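Local coordinates for protein beta-L-arabinobiosidase (Bacteroides thetaiotaomicron, PDB 5MQR) that probably hydrolyses glycosidic bonds in plant pectin, acting as an arabinofuranosidase and perhaps also as a sialidase, at residues V57-E62 and T73-P78; I164-Y169 and Q233-N238; D318-T323 and C1079-R1084; S719-D724 and L1032-D1037. All blocks are in the same frame, centred on the assembly; numbering follows the deposited sequence.

Contact 1. Residues V57-E62 and T73-P78; sequences VRANRE and TYNHQP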
loop_
_atom_site.group_PDB
_atom_site.type_symbol
_atom_site.label_atom_id
_atom_site.label_comp_id
_atom_site.label_asym_id
_atom_site.label_seq_id
_atom_site.Cartn_x
_atom_site.Cartn_y
_atom_site.Cartn_z
ATOM N N VAL A 57 -29.105 13.225 -9.538
ATOM C CA VAL A 57 -30.225 13.740 -10.337
ATOM C C VAL A 57 -30.205 13.148 -11.750
ATOM O O VAL A 57 -29.197 13.239 -12.449
ATOM C CB VAL A 57 -30.194 15.284 -10.443
ATOM C CG1 VAL A 57 -31.419 15.768 -11.193
ATOM C CG2 VAL A 57 -30.103 15.938 -9.059
ATOM N N ARG A 58 -31.318 12.527 -12.142
ATOM C CA ARG A 58 -31.487 11.946 -13.468
ATOM C C ARG A 58 -32.531 12.752 -14.197
ATOM O O ARG A 58 -33.720 12.654 -13.891
ATOM C CB ARG A 58 -31.930 10.472 -13.383
ATOM C CG ARG A 58 -32.022 9.748 -14.723
ATOM C CD ARG A 58 -32.664 8.376 -14.598
ATOM N NE ARG A 58 -32.554 7.690 -15.900
ATOM C CZ ARG A 58 -33.308 7.952 -16.968
ATOM N NH1 ARG A 58 -34.286 8.853 -16.893
ATOM N NH2 ARG A 58 -33.091 7.302 -18.118
ATOM N N ALA A 59 -32.089 13.546 -15.164
ATOM C CA ALA A 59 -32.993 14.443 -15.915
ATOM C C ALA A 59 -34.107 13.667 -16.599
ATOM O O ALA A 59 -33.859 12.601 -17.166
ATOM C CB ALA A 59 -32.219 15.247 -16.950
ATOM N N ASN A 60 -35.322 14.199 -16.544
ATOM C CA ASN A 60 -36.456 13.600 -17.256
ATOM C C ASN A 60 -37.505 14.642 -17.537
ATOM O O ASN A 60 -38.266 15.007 -16.644
ATOM C CB ASN A 60 -37.054 12.466 -16.423
ATOM C CG ASN A 60 -37.915 11.509 -17.236
ATOM O OD1 ASN A 60 -38.693 11.904 -18.122
ATOM N ND2 ASN A 60 -37.791 10.227 -16.920
ATOM N N ARG A 61 -37.562 15.103 -18.782
ATOM C CA ARG A 61 -38.548 16.102 -19.207
ATOM C C ARG A 61 -39.985 15.571 -19.230
ATOM O O ARG A 61 -40.933 16.304 -18.933
ATOM C CB ARG A 61 -38.190 16.638 -20.591
ATOM C CG ARG A 61 -39.114 17.754 -21.103
ATOM C CD ARG A 61 -38.715 18.152 -22.513
ATOM N NE ARG A 61 -37.304 18.520 -22.561
ATOM C CZ ARG A 61 -36.486 18.389 -23.605
ATOM N NH1 ARG A 61 -36.887 17.886 -24.764
ATOM N NH2 ARG A 61 -35.211 18.768 -23.474
ATOM N N GLU A 62 -40.121 14.304 -19.591
ATOM C CA GLU A 62 -41.411 13.688 -19.828
ATOM C C GLU A 62 -42.094 13.333 -18.527
ATOM O O GLU A 62 -43.300 13.292 -18.490
ATOM C CB GLU A 62 -41.275 12.446 -20.719
ATOM C CG GLU A 62 -40.863 12.771 -22.156
ATOM C CD GLU A 62 -39.358 12.995 -22.382
ATOM O OE1 GLU A 62 -38.524 12.690 -21.506
ATOM O OE2 GLU A 62 -39.000 13.490 -23.468
ATOM N N THR A 73 -33.592 19.704 -18.202
ATOM C CA THR A 73 -32.613 18.764 -18.757
ATOM C C THR A 73 -31.214 19.329 -19.038
ATOM O O THR A 73 -30.357 18.581 -19.488
ATOM C CB THR A 73 -33.133 18.087 -20.030
ATOM O OG1 THR A 73 -33.246 19.054 -21.070
ATOM C CG2 THR A 73 -34.492 17.427 -19.760
ATOM N N TYR A 74 -31.000 20.619 -18.779
ATOM C CA TYR A 74 -29.672 21.201 -18.652
ATOM C C TYR A 74 -29.392 21.394 -17.175
ATOM O O TYR A 74 -30.011 22.234 -16.534
ATOM C CB TYR A 74 -29.551 22.546 -19.382
ATOM C CG TYR A 74 -28.195 23.209 -19.181
ATOM C CD1 TYR A 74 -27.108 22.836 -19.948
ATOM C CD2 TYR A 74 -28.008 24.198 -18.219
ATOM C CE1 TYR A 74 -25.869 23.427 -19.775
ATOM C CE2 TYR A 74 -26.774 24.793 -18.030
ATOM C CZ TYR A 74 -25.705 24.399 -18.808
ATOM O OH TYR A 74 -24.473 24.981 -18.629
ATOM N N ASN A 75 -28.452 20.607 -16.648
ATOM C CA ASN A 75 -28.092 20.627 -15.242
ATOM C C ASN A 75 -26.564 20.534 -15.182
ATOM O O ASN A 75 -25.995 19.591 -15.743
ATOM C CB ASN A 75 -28.728 19.442 -14.501
ATOM C CG ASN A 75 -30.260 19.397 -14.624
ATOM O OD1 ASN A 75 -30.970 20.160 -13.955
ATOM N ND2 ASN A 75 -30.770 18.489 -15.479
ATOM N N HIS A 76 -25.896 21.484 -14.505
ATOM C CA HIS A 76 -24.432 21.608 -14.596
ATOM C C HIS A 76 -23.841 22.374 -13.414
ATOM O O HIS A 76 -24.575 22.916 -12.584
ATOM C CB HIS A 76 -24.095 22.310 -15.912
ATOM C CG HIS A 76 -22.683 22.165 -16.376
ATOM N ND1 HIS A 76 -21.936 21.013 -16.222
ATOM C CD2 HIS A 76 -21.895 23.028 -17.062
ATOM C CE1 HIS A 76 -20.754 21.179 -16.773
ATOM N NE2 HIS A 76 -20.704 22.392 -17.294
ATOM N N GLN A 77 -22.508 22.366 -13.330
ATOM C CA GLN A 77 -21.740 23.244 -12.445
ATOM C C GLN A 77 -22.059 23.042 -10.970
ATOM O O GLN A 77 -22.591 23.954 -10.307
ATOM C CB GLN A 77 -21.949 24.693 -12.853
ATOM C CG GLN A 77 -20.966 25.645 -12.193
ATOM C CD GLN A 77 -20.193 26.450 -13.197
ATOM O OE1 GLN A 77 -18.952 26.465 -13.161
ATOM N NE2 GLN A 77 -20.906 27.088 -14.136
ATOM N N PRO A 78 -21.765 21.831 -10.459
ATOM C CA PRO A 78 -22.032 21.591 -9.058
ATOM C C PRO A 78 -21.025 22.256 -8.126
ATOM O O PRO A 78 -19.873 22.478 -8.514
ATOM C CB PRO A 78 -21.985 20.060 -8.939
ATOM C CG PRO A 78 -21.062 19.637 -10.021
ATOM C CD PRO A 78 -21.263 20.622 -11.140
#

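Contact 2. Residues I164-Y169 and Q233-N238; sequences ITMGNY and QEILDN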
loop_
_atom_site.group_PDB
_atom_site.type_symbol
_atom_site.label_atom_id
_atom_site.label_comp_id
_atom_site.label_asym_id
_atom_site.label_seq_id
_atom_site.Cartn_x
_atom_site.Cartn_y
_atom_site.Cartn_z
ATOM N N ILE A 164 -23.369 29.978 4.444
ATOM C CA ILE A 164 -23.886 30.887 3.420
ATOM C C ILE A 164 -23.769 30.192 2.065
ATOM O O ILE A 164 -22.735 29.573 1.761
ATOM C CB ILE A 164 -23.127 32.235 3.392
ATOM C CG1 ILE A 164 -22.974 32.834 4.802
ATOM C CG2 ILE A 164 -23.820 33.243 2.475
ATOM C CD1 ILE A 164 -24.251 33.085 5.557
ATOM N N THR A 165 -24.828 30.262 1.265
ATOM C CA THR A 165 -24.762 29.804 -0.122
ATOM C C THR A 165 -24.929 31.023 -1.023
ATOM O O THR A 165 -25.553 32.008 -0.630
ATOM C CB THR A 165 -25.764 28.669 -0.429
ATOM O OG1 THR A 165 -25.522 28.133 -1.739
ATOM C CG2 THR A 165 -27.204 29.150 -0.314
HETATM N N MSE A 166 -24.318 30.978 -2.211
HETATM C CA MSE A 166 -24.273 32.160 -3.088
HETATM C C MSE A 166 -24.374 31.772 -4.535
HETATM O O MSE A 166 -24.017 30.661 -4.936
HETATM C CB MSE A 166 -23.018 33.019 -2.872
HETATM C CG MSE A 166 -21.716 32.224 -3.024
HETATM SE SE MSE A 166 -20.107 33.271 -2.519
HETATM C CE MSE A 166 -19.560 32.205 -0.966
ATOM N N GLY A 167 -24.896 32.702 -5.321
ATOM C CA GLY A 167 -24.939 32.553 -6.748
ATOM C C GLY A 167 -24.996 33.895 -7.421
ATOM O O GLY A 167 -25.080 34.930 -6.753
ATOM N N ASN A 168 -24.950 33.881 -8.743
ATOM C CA ASN A 168 -24.837 35.111 -9.510
ATOM C C ASN A 168 -25.775 35.112 -10.715
ATOM O O ASN A 168 -25.986 34.077 -11.339
ATOM C CB ASN A 168 -23.386 35.250 -9.936
ATOM C CG ASN A 168 -23.161 36.407 -10.873
ATOM O OD1 ASN A 168 -22.903 37.520 -10.430
ATOM N ND2 ASN A 168 -23.239 36.147 -12.178
ATOM N N TYR A 169 -26.319 36.283 -11.036
ATOM C CA TYR A 169 -27.190 36.478 -12.198
ATOM C C TYR A 169 -26.507 37.312 -13.290
ATOM O O TYR A 169 -26.106 38.443 -13.041
ATOM C CB TYR A 169 -28.447 37.193 -11.762
ATOM C CG TYR A 169 -29.324 36.422 -10.804
ATOM C CD1 TYR A 169 -30.126 35.390 -11.258
ATOM C CD2 TYR A 169 -29.394 36.763 -9.450
ATOM C CE1 TYR A 169 -30.962 34.693 -10.399
ATOM C CE2 TYR A 169 -30.217 36.065 -8.579
ATOM C CZ TYR A 169 -31.005 35.031 -9.066
ATOM O OH TYR A 169 -31.841 34.348 -8.237
ATOM N N GLN A 233 -19.679 39.834 5.104
ATOM C CA GLN A 233 -18.505 40.700 5.070
ATOM C C GLN A 233 -17.189 39.908 5.022
ATOM O O GLN A 233 -16.220 40.369 4.409
ATOM C CB GLN A 233 -18.511 41.668 6.271
ATOM C CG GLN A 233 -17.488 42.801 6.171
ATOM C CD GLN A 233 -17.680 43.633 4.909
ATOM O OE1 GLN A 233 -18.751 44.170 4.684
ATOM N NE2 GLN A 233 -16.657 43.717 4.076
ATOM N N GLU A 234 -17.164 38.738 5.671
ATOM C CA GLU A 234 -16.017 37.826 5.634
ATOM C C GLU A 234 -15.742 37.286 4.234
ATOM O O GLU A 234 -14.590 37.004 3.906
ATOM C CB GLU A 234 -16.226 36.599 6.542
ATOM C CG GLU A 234 -16.112 36.864 8.037
ATOM C CD GLU A 234 -16.591 35.697 8.887
ATOM O OE1 GLU A 234 -16.611 34.536 8.420
ATOM O OE2 GLU A 234 -16.959 35.952 10.049
ATOM N N ILE A 235 -16.795 37.071 3.447
ATOM C CA ILE A 235 -16.631 36.617 2.080
ATOM C C ILE A 235 -15.901 37.698 1.304
ATOM O O ILE A 235 -14.899 37.406 0.654
ATOM C CB ILE A 235 -17.969 36.319 1.408
ATOM C CG1 ILE A 235 -18.602 35.074 2.048
ATOM C CG2 ILE A 235 -17.779 36.122 -0.093
ATOM C CD1 ILE A 235 -20.084 34.945 1.773
ATOM N N LEU A 236 -16.396 38.928 1.401
ATOM C CA LEU A 236 -15.800 40.079 0.711
ATOM C C LEU A 236 -14.365 40.357 1.152
ATOM O O LEU A 236 -13.568 40.801 0.358
ATOM C CB LEU A 236 -16.638 41.346 0.920
ATOM C CG LEU A 236 -18.023 41.392 0.263
ATOM C CD1 LEU A 236 -18.816 42.621 0.724
ATOM C CD2 LEU A 236 -17.888 41.377 -1.255
ATOM N N ASP A 237 -14.040 40.076 2.409
ATOM C CA ASP A 237 -12.681 40.281 2.923
ATOM C C ASP A 237 -11.771 39.090 2.705
ATOM O O ASP A 237 -10.637 39.106 3.159
ATOM C CB ASP A 237 -12.718 40.645 4.421
ATOM C CG ASP A 237 -13.458 41.974 4.711
ATOM O OD1 ASP A 237 -13.672 42.814 3.795
ATOM O OD2 ASP A 237 -13.841 42.169 5.888
ATOM N N ASN A 238 -12.237 38.056 2.011
ATOM C CA ASN A 238 -11.429 36.890 1.789
ATOM C C ASN A 238 -10.983 36.831 0.314
ATOM O O ASN A 238 -11.778 36.516 -0.571
ATOM C CB ASN A 238 -12.216 35.644 2.161
ATOM C CG ASN A 238 -11.358 34.407 2.206
ATOM O OD1 ASN A 238 -10.484 34.213 1.372
ATOM N ND2 ASN A 238 -11.592 33.567 3.196
#

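Contact 3. Residues D318-T323 and C1079-R1084; sequences DGTYAT and CGKGLR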
loop_
_atom_site.group_PDB
_atom_site.type_symbol
_atom_site.label_atom_id
_atom_site.label_comp_id
_atom_site.label_asym_id
_atom_site.label_seq_id
_atom_site.Cartn_x
_atom_site.Cartn_y
_atom_site.Cartn_z
ATOM N N ASP A 318 -5.612 12.484 4.997
ATOM C CA ASP A 318 -4.331 11.867 5.387
ATOM C C ASP A 318 -3.119 12.786 5.190
ATOM O O ASP A 318 -2.007 12.338 5.329
ATOM C CB ASP A 318 -4.123 10.525 4.651
ATOM C CG ASP A 318 -3.915 10.683 3.136
ATOM O OD1 ASP A 318 -3.922 11.834 2.627
ATOM O OD2 ASP A 318 -3.730 9.643 2.447
ATOM N N GLY A 319 -3.320 14.052 4.845
ATOM C CA GLY A 319 -2.211 14.992 4.663
ATOM C C GLY A 319 -1.621 15.027 3.251
ATOM O O GLY A 319 -0.811 15.905 2.950
ATOM N N THR A 320 -2.032 14.114 2.376
ATOM C CA THR A 320 -1.567 14.113 0.996
ATOM C C THR A 320 -2.531 14.929 0.116
ATOM O O THR A 320 -3.432 15.591 0.626
ATOM C CB THR A 320 -1.367 12.682 0.469
ATOM O OG1 THR A 320 -2.627 12.027 0.303
ATOM C CG2 THR A 320 -0.466 11.886 1.418
ATOM N N TYR A 321 -2.287 14.926 -1.192
ATOM C CA TYR A 321 -2.994 15.771 -2.110
ATOM C C TYR A 321 -3.500 14.945 -3.300
ATOM O O TYR A 321 -2.949 13.879 -3.602
ATOM C CB TYR A 321 -2.067 16.904 -2.539
ATOM C CG TYR A 321 -1.708 17.850 -1.395
ATOM C CD1 TYR A 321 -0.647 17.568 -0.522
ATOM C CD2 TYR A 321 -2.412 19.017 -1.198
ATOM C CE1 TYR A 321 -0.303 18.438 0.516
ATOM C CE2 TYR A 321 -2.089 19.881 -0.170
ATOM C CZ TYR A 321 -1.028 19.582 0.689
ATOM O OH TYR A 321 -0.727 20.452 1.700
ATOM N N ALA A 322 -4.571 15.434 -3.928
ATOM C CA ALA A 322 -5.177 14.809 -5.090
ATOM C C ALA A 322 -5.754 15.862 -6.042
ATOM O O ALA A 322 -6.275 16.897 -5.612
ATOM C CB ALA A 322 -6.269 13.831 -4.686
ATOM N N THR A 323 -5.644 15.574 -7.342
ATOM C CA THR A 323 -6.340 16.334 -8.379
ATOM C C THR A 323 -7.326 15.407 -9.061
ATOM O O THR A 323 -7.035 14.226 -9.222
ATOM C CB THR A 323 -5.376 16.934 -9.409
ATOM O OG1 THR A 323 -4.323 15.997 -9.673
ATOM C CG2 THR A 323 -4.794 18.187 -8.886
ATOM N N CYS A 1079 -1.010 2.951 1.016
ATOM C CA CYS A 1079 -1.885 2.331 1.998
ATOM C C CYS A 1079 -1.835 3.105 3.309
ATOM O O CYS A 1079 -2.160 2.557 4.353
ATOM C CB CYS A 1079 -1.490 0.864 2.205
ATOM S SG CYS A 1079 0.125 0.705 3.018
ATOM N N GLY A 1080 -1.437 4.380 3.255
ATOM C CA GLY A 1080 -1.292 5.201 4.466
ATOM C C GLY A 1080 0.151 5.463 4.866
ATOM O O GLY A 1080 1.069 4.800 4.396
ATOM N N LYS A 1081 0.346 6.460 5.716
ATOM C CA LYS A 1081 1.669 6.784 6.194
ATOM C C LYS A 1081 2.038 5.937 7.410
ATOM O O LYS A 1081 1.182 5.427 8.115
ATOM C CB LYS A 1081 1.748 8.248 6.561
ATOM C CG LYS A 1081 1.500 9.174 5.393
ATOM C CD LYS A 1081 1.810 10.608 5.808
ATOM C CE LYS A 1081 1.426 11.621 4.752
ATOM N NZ LYS A 1081 1.922 12.985 5.145
ATOM N N GLY A 1082 3.332 5.795 7.635
ATOM C CA GLY A 1082 3.849 5.164 8.833
ATOM C C GLY A 1082 4.218 3.699 8.681
ATOM O O GLY A 1082 4.438 3.202 7.568
ATOM N N LEU A 1083 4.290 3.034 9.828
ATOM C CA LEU A 1083 4.751 1.675 9.946
ATOM C C LEU A 1083 3.538 0.768 10.025
ATOM O O LEU A 1083 2.716 0.954 10.891
ATOM C CB LEU A 1083 5.587 1.528 11.233
ATOM C CG LEU A 1083 6.100 0.130 11.581
ATOM C CD1 LEU A 1083 7.038 -0.398 10.496
ATOM C CD2 LEU A 1083 6.777 0.152 12.952
ATOM N N ARG A 1084 3.446 -0.233 9.157
ATOM C CA ARG A 1084 2.265 -1.096 9.129
ATOM C C ARG A 1084 2.634 -2.547 9.006
ATOM O O ARG A 1084 3.609 -2.894 8.356
ATOM C CB ARG A 1084 1.362 -0.729 7.959
ATOM C CG ARG A 1084 0.559 0.507 8.236
ATOM C CD ARG A 1084 -0.235 0.998 7.024
ATOM N NE ARG A 1084 -0.446 2.436 7.182
ATOM C CZ ARG A 1084 -1.515 2.998 7.721
ATOM N NH1 ARG A 1084 -2.547 2.263 8.087
ATOM N NH2 ARG A 1084 -1.563 4.313 7.857
#

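Contact 4. Residues S719-D724 and L1032-D1037; sequences SRWLRD and LRPRLD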
loop_
_atom_site.group_PDB
_atom_site.type_symbol
_atom_site.label_atom_id
_atom_site.label_comp_id
_atom_site.label_asym_id
_atom_site.label_seq_id
_atom_site.Cartn_x
_atom_site.Cartn_y
_atom_site.Cartn_z
ATOM N N SER A 719 17.987 -20.224 7.407
ATOM C CA SER A 719 17.113 -21.006 6.551
ATOM C C SER A 719 15.688 -21.121 7.063
ATOM O O SER A 719 14.811 -21.563 6.327
ATOM C CB SER A 719 17.687 -22.395 6.323
ATOM O OG SER A 719 18.994 -22.303 5.765
ATOM N N ARG A 720 15.440 -20.729 8.314
ATOM C CA ARG A 720 14.096 -20.857 8.887
ATOM C C ARG A 720 13.070 -19.979 8.168
ATOM O O ARG A 720 11.877 -20.221 8.310
ATOM C CB ARG A 720 14.093 -20.584 10.392
ATOM C CG ARG A 720 14.371 -19.134 10.776
ATOM C CD ARG A 720 14.519 -18.986 12.282
ATOM N NE ARG A 720 15.071 -17.674 12.643
ATOM C CZ ARG A 720 14.880 -17.051 13.812
ATOM N NH1 ARG A 720 14.109 -17.587 14.749
ATOM N NH2 ARG A 720 15.442 -15.857 14.031
ATOM N N TRP A 721 13.540 -18.989 7.393
ATOM C CA TRP A 721 12.681 -18.065 6.645
ATOM C C TRP A 721 12.249 -18.550 5.273
ATOM O O TRP A 721 11.394 -17.923 4.642
ATOM C CB TRP A 721 13.352 -16.681 6.529
ATOM C CG TRP A 721 13.644 -16.116 7.863
ATOM C CD1 TRP A 721 14.860 -16.080 8.480
ATOM C CD2 TRP A 721 12.706 -15.568 8.796
ATOM N NE1 TRP A 721 14.743 -15.515 9.717
ATOM C CE2 TRP A 721 13.429 -15.202 9.945
ATOM C CE3 TRP A 721 11.321 -15.347 8.773
ATOM C CZ2 TRP A 721 12.827 -14.634 11.058
ATOM C CZ3 TRP A 721 10.720 -14.780 9.882
ATOM C CH2 TRP A 721 11.481 -14.423 11.018
ATOM N N LEU A 722 12.836 -19.650 4.808
ATOM C CA LEU A 722 12.477 -20.237 3.528
ATOM C C LEU A 722 11.087 -20.837 3.642
ATOM O O LEU A 722 10.796 -21.577 4.577
ATOM C CB LEU A 722 13.473 -21.315 3.108
ATOM C CG LEU A 722 14.931 -20.914 2.939
ATOM C CD1 LEU A 722 15.730 -22.156 2.606
ATOM C CD2 LEU A 722 15.117 -19.821 1.898
ATOM N N ARG A 723 10.243 -20.550 2.659
ATOM C CA ARG A 723 8.816 -20.838 2.762
ATOM C C ARG A 723 8.507 -22.321 2.592
ATOM O O ARG A 723 7.607 -22.822 3.237
ATOM C CB ARG A 723 8.026 -20.006 1.739
ATOM C CG ARG A 723 8.024 -18.490 2.011
ATOM C CD ARG A 723 7.249 -17.735 0.928
ATOM N NE ARG A 723 5.865 -18.202 0.964
ATOM C CZ ARG A 723 4.891 -17.673 1.698
ATOM N NH1 ARG A 723 5.100 -16.583 2.445
ATOM N NH2 ARG A 723 3.695 -18.243 1.688
ATOM N N ASP A 724 9.227 -23.017 1.706
ATOM C CA ASP A 724 8.996 -24.445 1.521
ATOM C C ASP A 724 9.751 -25.194 2.636
ATOM O O ASP A 724 10.977 -25.160 2.682
ATOM C CB ASP A 724 9.429 -24.904 0.132
ATOM C CG ASP A 724 9.016 -26.336 -0.187
ATOM O OD1 ASP A 724 8.691 -27.129 0.711
ATOM O OD2 ASP A 724 9.046 -26.685 -1.379
ATOM N N LEU A 1032 11.361 -7.951 12.990
ATOM C CA LEU A 1032 10.377 -8.977 13.350
ATOM C C LEU A 1032 10.962 -9.865 14.432
ATOM O O LEU A 1032 11.958 -10.529 14.196
ATOM C CB LEU A 1032 9.983 -9.821 12.145
ATOM C CG LEU A 1032 9.032 -11.011 12.391
ATOM C CD1 LEU A 1032 7.688 -10.594 12.975
ATOM C CD2 LEU A 1032 8.819 -11.748 11.081
ATOM N N ARG A 1033 10.344 -9.868 15.610
ATOM C CA ARG A 1033 10.856 -10.631 16.754
ATOM C C ARG A 1033 10.098 -11.937 16.976
ATOM O O ARG A 1033 9.012 -11.940 17.531
ATOM C CB ARG A 1033 10.799 -9.769 18.023
ATOM C CG ARG A 1033 11.429 -8.373 17.869
ATOM C CD ARG A 1033 12.925 -8.404 17.568
ATOM N NE ARG A 1033 13.684 -9.052 18.636
ATOM C CZ ARG A 1033 14.958 -9.445 18.547
ATOM N NH1 ARG A 1033 15.668 -9.264 17.424
ATOM N NH2 ARG A 1033 15.543 -10.032 19.595
ATOM N N PRO A 1034 10.671 -13.067 16.548
ATOM C CA PRO A 1034 9.843 -14.282 16.606
ATOM C C PRO A 1034 9.466 -14.675 18.013
ATOM O O PRO A 1034 10.237 -14.438 18.934
ATOM C CB PRO A 1034 10.740 -15.349 15.959
ATOM C CG PRO A 1034 11.670 -14.560 15.085
ATOM C CD PRO A 1034 11.944 -13.300 15.843
ATOM N N ARG A 1035 8.273 -15.239 18.170
ATOM C CA ARG A 1035 7.726 -15.607 19.474
ATOM C C ARG A 1035 7.026 -16.943 19.430
ATOM O O ARG A 1035 6.647 -17.423 18.366
ATOM C CB ARG A 1035 6.707 -14.570 19.935
ATOM C CG ARG A 1035 7.288 -13.199 20.213
ATOM C CD ARG A 1035 6.200 -12.167 20.148
ATOM N NE ARG A 1035 5.254 -12.325 21.251
ATOM C CZ ARG A 1035 5.093 -11.472 22.263
ATOM N NH1 ARG A 1035 5.805 -10.358 22.359
ATOM N NH2 ARG A 1035 4.192 -11.736 23.212
ATOM N N LEU A 1036 6.815 -17.516 20.610
ATOM C CA LEU A 1036 6.093 -18.789 20.765
ATOM C C LEU A 1036 4.586 -18.646 20.653
ATOM O O LEU A 1036 3.907 -19.616 20.362
ATOM C CB LEU A 1036 6.399 -19.410 22.126
ATOM C CG LEU A 1036 7.861 -19.746 22.388
ATOM C CD1 LEU A 1036 8.116 -19.930 23.870
ATOM C CD2 LEU A 1036 8.267 -20.976 21.599
ATOM N N ASP A 1037 4.067 -17.453 20.917
ATOM C CA ASP A 1037 2.620 -17.235 21.063
ATOM C C ASP A 1037 2.028 -16.680 19.750
ATOM O O ASP A 1037 2.687 -16.741 18.715
ATOM C CB ASP A 1037 2.347 -16.343 22.305
ATOM C CG ASP A 1037 2.875 -14.909 22.153
ATOM O OD1 ASP A 1037 3.330 -14.530 21.053
ATOM O OD2 ASP A 1037 2.838 -14.137 23.135
#

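Contact 1. Residues V57-E62 and T73-P78
Arg61 reaches across to Thr73 in the N-terminal beta propeller, where the loop after strand 52-57 runs past the start of strand 74-83, the first strand of a four-stranded antiparallel blade. The arginine leaves its backbone with CG opposite the amide nitrogen (chi1 -177°), runs straight through CD and then bends at chi3, which brings the guanidinium round to the threonine hydroxyl. NH2 donates to Thr73 OG1 over 3.1 Å, in a moderately bent bond of 144° at the hydrogen, with OG1 near the guanidinium edge but tilted from its plane. The other terminal nitrogen, NH1, forms a salt bridge with Asp589, so both terminal nitrogens of the group are engaged. Alongside the hydrogen bond, the methyl of Thr73 rests against the aliphatic root of the arginine, CG2 to Arg61 CB 3.9 Å. The methyl of the buried Ala59 packs on the threonine backbone, its CB lying 4.0 Å from Thr73 CA. Asn75 brings its amide up to the same alanine methyl, although the hydrogen bond of that amide nitrogen goes to the backbone oxygen of Glu396. Toward the alanine it makes a van der Waals contact, with Asn75 ND2 3.8 Å from Ala59 CB.

Contact 2. Residues I164-Y169 and Q233-N238
Apolar packing alone joins the two segments, with Ile235 of helix 226-236 set against Met166 and Ile164 of strand 163-170. That strand is the second of an antiparallel four-stranded sheet, a blade of the N-terminal beta propeller, and the helix lies over one of its faces. Met166 is selenomethionine, and its chain turns at chi3 (115°) so that the terminal methyl faces the helix. It meets the isoleucine tip to tip, Met166 CE to Ile235 CD1 3.9 Å. Ile164 comes in at a slant and offers its branch methyl, CG2, to Ile235 CD1 at 4.2 Å. One methyl of the helix thus touches two residues that alternate along the strand and point to the same side of the sheet. Val189 and Tyr156, on the neighbouring strands, extend this apolar patch.

Hydrogen bonds work within the helical segment and toward its surroundings. Gln233 NE2 donates to Asp237 OD1 over 3.1 Å, reaching the oxygen from above the carboxylate plane, between residues four apart at the C-terminal end of the helix. Glu234 OE1 is bonded to the hydroxyl of Tyr156 and to the backbone N of Lys159.

With no polar pair between the segments, the methyl-to-methyl contacts are only weakly directional, while the bonds of Glu234 separately tie the helix to the hairpin that carries Tyr156.

Contact 3. Residues D318-T323 and C1079-R1084
At the interface between the propeller and the C-terminal beta domain, Lys1081 extends from the loop before strand 1082-1087 to the turn that leads into strand 321-325. Beyond CG its chain is fully stretched, and the touching is done by the last methylene. Lys1081 CE lies 3.6 Å from the backbone oxygen of Asp318, and 3.8 Å from the methyl CG2 of Thr320; the threonine and lysine side chains run alongside each other, pointing opposite ways. The ammonium adds no hydrogen bond across the segments, NZ being 4.0 Å from Asp318 O.

The turn that receives the lysine is an Asx turn. Asp318 OD1 accepts from the backbone N of Thr320 at 3.0 Å and from Thr320 OG1 at 2.7 Å, the hydroxyl arriving on the syn side and the amide from above the carboxylate plane. These two bonds fix the carboxylate and the threonine rotation together, leaving CG2 facing the lysine. With Asp318 OD1 6.5 Å from Lys1081 NZ there is no salt bridge, and any attraction would be long-range and probably weak. On the other side of the interface, Arg1084 NH2 donates to the backbone oxygen of Lys1081 over 3.0 Å, while its NH1 forms a salt bridge with Glu1091.

Contact 4. Residues S719-D724 and L1032-D1037
Trp721 packs its six-membered ring against Leu1032 and Pro1034 in the tight part of this contact, where Arg720, Trp721 and Leu1032 are buried. Leu1032 CD2 comes in obliquely, 3.8 Å from both Trp721 CZ3 and CH2. Pro1034 CG sits 4.1 Å from Trp721 CH2 and 3.9 Å from Arg720 NH1, so one ring carbon fits beside both the indole and the guanidinium. The two sequence neighbours also layer on each other, with Trp721 CZ2 over the rim of one guanidinium face. Asp1023 OD1 accepts from Trp721 NE1 and bridges to Arg720 NH2, while Arg720 NH1 donates to the backbone oxygen of Ala760.

A type I beta turn from Ser719 to Leu722, between helices 712-719 and 726-737, presents this pair to the linker that follows helix 1022-1029. The looser side begins at the partly exposed Pro1034: Arg1035 to Asp1037, also partly exposed, do not touch 719-724. There Arg1035 forms a two-nitrogen, side-on salt bridge with Asp1037, NH2 to OD2 2.8 Å, and its NH1 a second one with Glu1041.

Contacts 1 and 2 both fall within the N-terminal propeller region, their centres 26 Å apart, and involve the first strand of one four-stranded sheet and the second of another. Contact 3 follows, linking the turn before strand 321-325 to the loop before strand 1082-1087 across 755 intervening residues. Contact 4 lies within that long interval; its centre is 30 Å from that of contact 3. It lies across the chain's centre from contacts 1 and 2, about 60 and 63 Å away between centres. Contact 3 joins the C-terminal sheet domain to the propeller, and contact 4 joins the segment leading into that domain to the helical glycosidase-like region, so the C-terminal part touches both.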